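Local atomic coordinates of muconolactone isomerase-like protein (Thermus thermophilus, PDB entry 1VDH), a protein that catalyses the hydrogen peroxide-dependent decarboxylation of Fe-coproporphyrin III to heme b, the last step of the coproporphyrin-dependent pathway of heme biosynthesis. Residues S94-A97 and F98-Y101; Y237-E240 and E241-R244. All coordinates share one frame; numbering follows the deposited sequence.

Contact 1 of 2, residues S94-A97 and F98-Y101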
loop_
_atom_site.group_PDB
_atom_site.type_symbol
_atom_site.label_atom_id
_atom_site.label_comp_id
_atom_site.label_asym_id
_atom_site.label_seq_id
_atom_site.Cartn_x
_atom_site.Cartn_y
_atom_site.Cartn_z
ATOM N N SER A 94 -21.322 5.233 -15.019
ATOM C CA SER A 94 -21.218 5.885 -13.721
ATOM C C SER A 94 -22.421 6.741 -13.337
ATOM O O SER A 94 -22.732 6.868 -12.153
ATOM C CB SER A 94 -19.926 6.697 -13.628
ATOM O OG SER A 94 -18.814 5.840 -13.408
ATOM N N ARG A 95 -23.103 7.321 -14.321
ATOM C CA ARG A 95 -24.272 8.140 -14.006
ATOM C C ARG A 95 -25.580 7.350 -13.956
ATOM O O ARG A 95 -26.619 7.888 -13.570
ATOM C CB ARG A 95 -24.397 9.341 -14.952
ATOM C CG ARG A 95 -24.619 9.011 -16.404
ATOM C CD ARG A 95 -24.976 10.269 -17.198
ATOM N NE ARG A 95 -23.947 11.304 -17.111
ATOM C CZ ARG A 95 -23.102 11.619 -18.092
ATOM N NH1 ARG A 95 -23.149 10.978 -19.255
ATOM N NH2 ARG A 95 -22.206 12.581 -17.909
ATOM N N SER A 96 -25.524 6.068 -14.311
ATOM C CA SER A 96 -26.720 5.226 -14.289
ATOM C C SER A 96 -27.184 4.979 -12.853
ATOM O O SER A 96 -26.384 5.034 -11.915
ATOM C CB SER A 96 -26.446 3.883 -14.978
ATOM O OG SER A 96 -25.615 3.053 -14.179
ATOM N N ALA A 97 -28.476 4.704 -12.684
ATOM C CA ALA A 97 -29.036 4.427 -11.366
ATOM C C ALA A 97 -28.396 3.169 -10.776
ATOM O O ALA A 97 -28.177 3.080 -9.565
ATOM C CB ALA A 97 -30.549 4.254 -11.459
ATOM N N PHE A 98 -28.064 2.213 -11.640
ATOM C CA PHE A 98 -27.439 0.971 -11.191
ATOM C C PHE A 98 -26.091 1.241 -10.516
ATOM O O PHE A 98 -25.757 0.602 -9.518
ATOM C CB PHE A 98 -27.260 -0.005 -12.360
ATOM C CG PHE A 98 -26.641 -1.320 -11.958
ATOM C CD1 PHE A 98 -27.263 -2.138 -11.018
ATOM C CD2 PHE A 98 -25.421 -1.723 -12.493
ATOM C CE1 PHE A 98 -26.678 -3.338 -10.612
ATOM C CE2 PHE A 98 -24.828 -2.925 -12.094
ATOM C CZ PHE A 98 -25.458 -3.731 -11.149
ATOM N N ALA A 99 -25.342 2.205 -11.049
ATOM C CA ALA A 99 -24.035 2.570 -10.504
ATOM C C ALA A 99 -24.107 3.141 -9.086
ATOM O O ALA A 99 -23.083 3.269 -8.414
ATOM C CB ALA A 99 -23.333 3.547 -11.428
ATOM N N ARG A 100 -25.304 3.520 -8.640
ATOM C CA ARG A 100 -25.463 4.041 -7.283
ATOM C C ARG A 100 -25.190 2.903 -6.300
ATOM O O ARG A 100 -24.902 3.137 -5.128
ATOM C CB ARG A 100 -26.880 4.583 -7.055
ATOM C CG ARG A 100 -27.297 5.711 -7.989
ATOM C CD ARG A 100 -28.671 6.265 -7.608
ATOM N NE ARG A 100 -29.291 7.041 -8.684
ATOM C CZ ARG A 100 -28.795 8.164 -9.203
ATOM N NH1 ARG A 100 -29.445 8.786 -10.180
ATOM N NH2 ARG A 100 -27.658 8.672 -8.752
ATOM N N TYR A 101 -25.285 1.669 -6.796
ATOM C CA TYR A 101 -25.051 0.477 -5.987
ATOM C C TYR A 101 -23.686 -0.146 -6.296
ATOM O O TYR A 101 -23.407 -1.279 -5.898
ATOM C CB TYR A 101 -26.160 -0.549 -6.241
ATOM C CG TYR A 101 -27.548 0.008 -6.021
ATOM C CD1 TYR A 101 -28.162 -0.076 -4.772
ATOM C CD2 TYR A 101 -28.238 0.640 -7.056
ATOM C CE1 TYR A 101 -29.431 0.458 -4.557
ATOM C CE2 TYR A 101 -29.506 1.180 -6.850
ATOM C CZ TYR A 101 -30.095 1.085 -5.598
ATOM O OH TYR A 101 -31.348 1.614 -5.385
#

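Contact 2 of 2, residues Y237-E240 and E241-R244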
loop_
_atom_site.group_PDB
_atom_site.type_symbol
_atom_site.label_atom_id
_atom_site.label_comp_id
_atom_site.label_asym_id
_atom_site.label_seq_id
_atom_site.Cartn_x
_atom_site.Cartn_y
_atom_site.Cartn_z
ATOM N N TYR A 237 -18.220 -14.793 -18.218
ATOM C CA TYR A 237 -19.013 -13.969 -19.130
ATOM C C TYR A 237 -20.493 -14.109 -18.791
ATOM O O TYR A 237 -20.978 -15.217 -18.560
ATOM C CB TYR A 237 -18.773 -14.372 -20.595
ATOM C CG TYR A 237 -19.603 -13.562 -21.573
ATOM C CD1 TYR A 237 -19.148 -12.335 -22.052
ATOM C CD2 TYR A 237 -20.876 -13.989 -21.960
ATOM C CE1 TYR A 237 -19.941 -11.547 -22.884
ATOM C CE2 TYR A 237 -21.681 -13.206 -22.792
ATOM C CZ TYR A 237 -21.208 -11.988 -23.244
ATOM O OH TYR A 237 -22.015 -11.191 -24.019
ATOM N N LEU A 238 -21.196 -12.981 -18.747
ATOM C CA LEU A 238 -22.620 -12.968 -18.433
ATOM C C LEU A 238 -23.446 -12.418 -19.587
ATOM O O LEU A 238 -23.210 -11.293 -20.032
ATOM C CB LEU A 238 -22.890 -12.069 -17.217
ATOM C CG LEU A 238 -22.223 -12.328 -15.864
ATOM C CD1 LEU A 238 -22.493 -11.153 -14.931
ATOM C CD2 LEU A 238 -22.740 -13.627 -15.265
ATOM N N ASP A 239 -24.390 -13.207 -20.100
ATOM C CA ASP A 239 -25.267 -12.685 -21.145
ATOM C C ASP A 239 -26.363 -11.915 -20.403
ATOM O O ASP A 239 -26.324 -11.824 -19.170
ATOM C CB ASP A 239 -25.837 -13.786 -22.066
ATOM C CG ASP A 239 -26.586 -14.892 -21.321
ATOM O OD1 ASP A 239 -26.993 -14.725 -20.155
ATOM O OD2 ASP A 239 -26.791 -15.955 -21.940
ATOM N N GLU A 240 -27.348 -11.387 -21.123
ATOM C CA GLU A 240 -28.405 -10.618 -20.475
ATOM C C GLU A 240 -29.131 -11.362 -19.351
ATOM O O GLU A 240 -29.299 -10.824 -18.253
ATOM C CB GLU A 240 -29.407 -10.092 -21.502
ATOM C CG GLU A 240 -30.322 -9.017 -20.933
ATOM C CD GLU A 240 -31.341 -8.517 -21.938
ATOM O OE1 GLU A 240 -30.935 -8.067 -23.029
ATOM O OE2 GLU A 240 -32.547 -8.580 -21.634
ATOM N N GLU A 241 -29.541 -12.601 -19.614
ATOM C CA GLU A 241 -30.240 -13.399 -18.606
ATOM C C GLU A 241 -29.366 -13.715 -17.398
ATOM O O GLU A 241 -29.847 -13.708 -16.267
ATOM C CB GLU A 241 -30.779 -14.699 -19.214
ATOM C CG GLU A 241 -31.989 -14.511 -20.122
ATOM C CD GLU A 241 -33.166 -13.870 -19.405
ATOM O OE1 GLU A 241 -33.571 -12.756 -19.804
ATOM O OE2 GLU A 241 -33.683 -14.475 -18.440
ATOM N N ALA A 242 -28.088 -14.007 -17.644
ATOM C CA ALA A 242 -27.152 -14.315 -16.567
ATOM C C ALA A 242 -26.972 -13.105 -15.648
ATOM O O ALA A 242 -26.976 -13.246 -14.425
ATOM C CB ALA A 242 -25.802 -14.761 -17.139
ATOM N N LEU A 243 -26.821 -11.918 -16.236
ATOM C CA LEU A 243 -26.660 -10.694 -15.445
ATOM C C LEU A 243 -27.930 -10.435 -14.642
ATOM O O LEU A 243 -27.872 -10.055 -13.467
ATOM C CB LEU A 243 -26.345 -9.493 -16.344
ATOM C CG LEU A 243 -26.167 -8.137 -15.646
ATOM C CD1 LEU A 243 -25.112 -8.239 -14.542
ATOM C CD2 LEU A 243 -25.776 -7.074 -16.668
ATOM N N ARG A 244 -29.078 -10.661 -15.277
ATOM C CA ARG A 244 -30.362 -10.476 -14.613
ATOM C C ARG A 244 -30.474 -11.397 -13.400
ATOM O O ARG A 244 -30.852 -10.955 -12.316
ATOM C CB ARG A 244 -31.523 -10.737 -15.583
ATOM C CG ARG A 244 -32.883 -10.729 -14.898
ATOM C CD ARG A 244 -34.015 -10.240 -15.791
ATOM N NE ARG A 244 -34.409 -11.206 -16.808
ATOM C CZ ARG A 244 -35.671 -11.473 -17.139
ATOM N NH1 ARG A 244 -36.677 -10.856 -16.528
ATOM N NH2 ARG A 244 -35.928 -12.341 -18.105
HETATM O O HOH W 1 -33.236 -10.067 -19.380
#

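Contact 1 of 2, residues S94-A97 and F98-Y101
R100 folds back along A97, three residues earlier, in the tight turn that links the end of helix 83-95 to strand 102-116. Following its side chain outward, CB and then CG pass close beside the carbonyl oxygen of A97, with R100 CG 3.2 Å from A97 O. CD then moves off that oxygen and passes A97 on the way to the guanidinium, whose first atom, R100 NE, lies 3.8 Å from A97 CA, with A97 CB slightly farther. The chain takes this course because CG stands anti to its own carbonyl carbon (chi1 -59°) and the run from CG to NE is extended. The same carbonyl takes the backbone N-H of R100 at 3.1 Å (R100 N to A97 O), from well above the carbonyl plane, while CD2 of the Y101 ring comes within 3.5 Å of A97 O. With an alanine here, CG, CD and the guanidinium are gone, which is likely to leave A97 O without CG beside it and A97 CA and CB without NE and CD alongside. One residue back, the N-H of A99 has two acceptors on S96: OG at 3.3 Å from A99 N, and, in a weak and more bent bond, the carbonyl O. S96 OG also bonds to L93 O, so the serine ties the last part of the helix to the turn. S31 of a second subunit packs on R100. The chemistry is thus that of a helix exit closed by short-range backbone and serine bonds, where the 3-10 turn 98-100 and the Y101 that follows it bring two rings edge-to-face against W29.

Contact 2 of 2, residues Y237-E240 and E241-R244
This is a local helix N-terminal contact, in which D239 caps helix 240-246 just after strand 227-237 and L238 packs back on the first turn. The carboxylate of D239 turns toward the helix because CG sits between the backbone N and the carbonyl carbon (chi1 56°), and OD1 takes the N-H of A242 at 2.8 Å (D239 OD1 to A242 N), met nearly along its C-O axis. The same oxygen, D239 OD1, also lies 3.2 Å from A242 CB. Behind the cap, the carbonyl of D239 accepts from L243 N almost head-on, and that of E240 accepts from R244 N, beginning the helical bonding. On the buried side, L238 straddles two residues: its CD2 touches A242 CB at 3.8 Å, and its CD1 meets L243 CD1 at 3.9 Å, the two leucines crossing at about a right angle. Both leucines also rest on L74 of strand 74-80. At the surface, E241 bends at chi2 (-59°) to meet R244 three residues on: R244 NH2 lies 2.9 Å from E241 OE1 in a salt bridge and makes a weaker bond to OE2. One water donates to both E240 OE2 and E241 OE1, which probably eases the repulsion between these carboxylates. D239 is thus an aspartate N-cap holding the N3 amide of A242, and L238 (N') against L243 (N4) forms a hydrophobic staple.

Overall arrangement
Contact 1 comes first along the chain, where helix 83-95 gives way to strand 102-116; contact 2 follows far later, where strand 227-237 passes into helix 240-246 near the C-terminus. Their centres lie 18 Å apart and their nearest atoms about 6 Å, without touching. Both rest on helix 34-56: contact 1 through E43, A40 and L44, contact 2 through W41 and K45. F98 also touches L247, just past the last helix. One a helix-to-strand junction, the other strand-to-helix, they lie beside the antiparallel sheet of the chlorite dismutase-type fold (dimeric alpha-beta barrel clan), away from the predicted coproheme site. Contact 1 also joins the homopentamer interface, R95 bonding weakly to F246 O of a second subunit; no other chain touches contact 2.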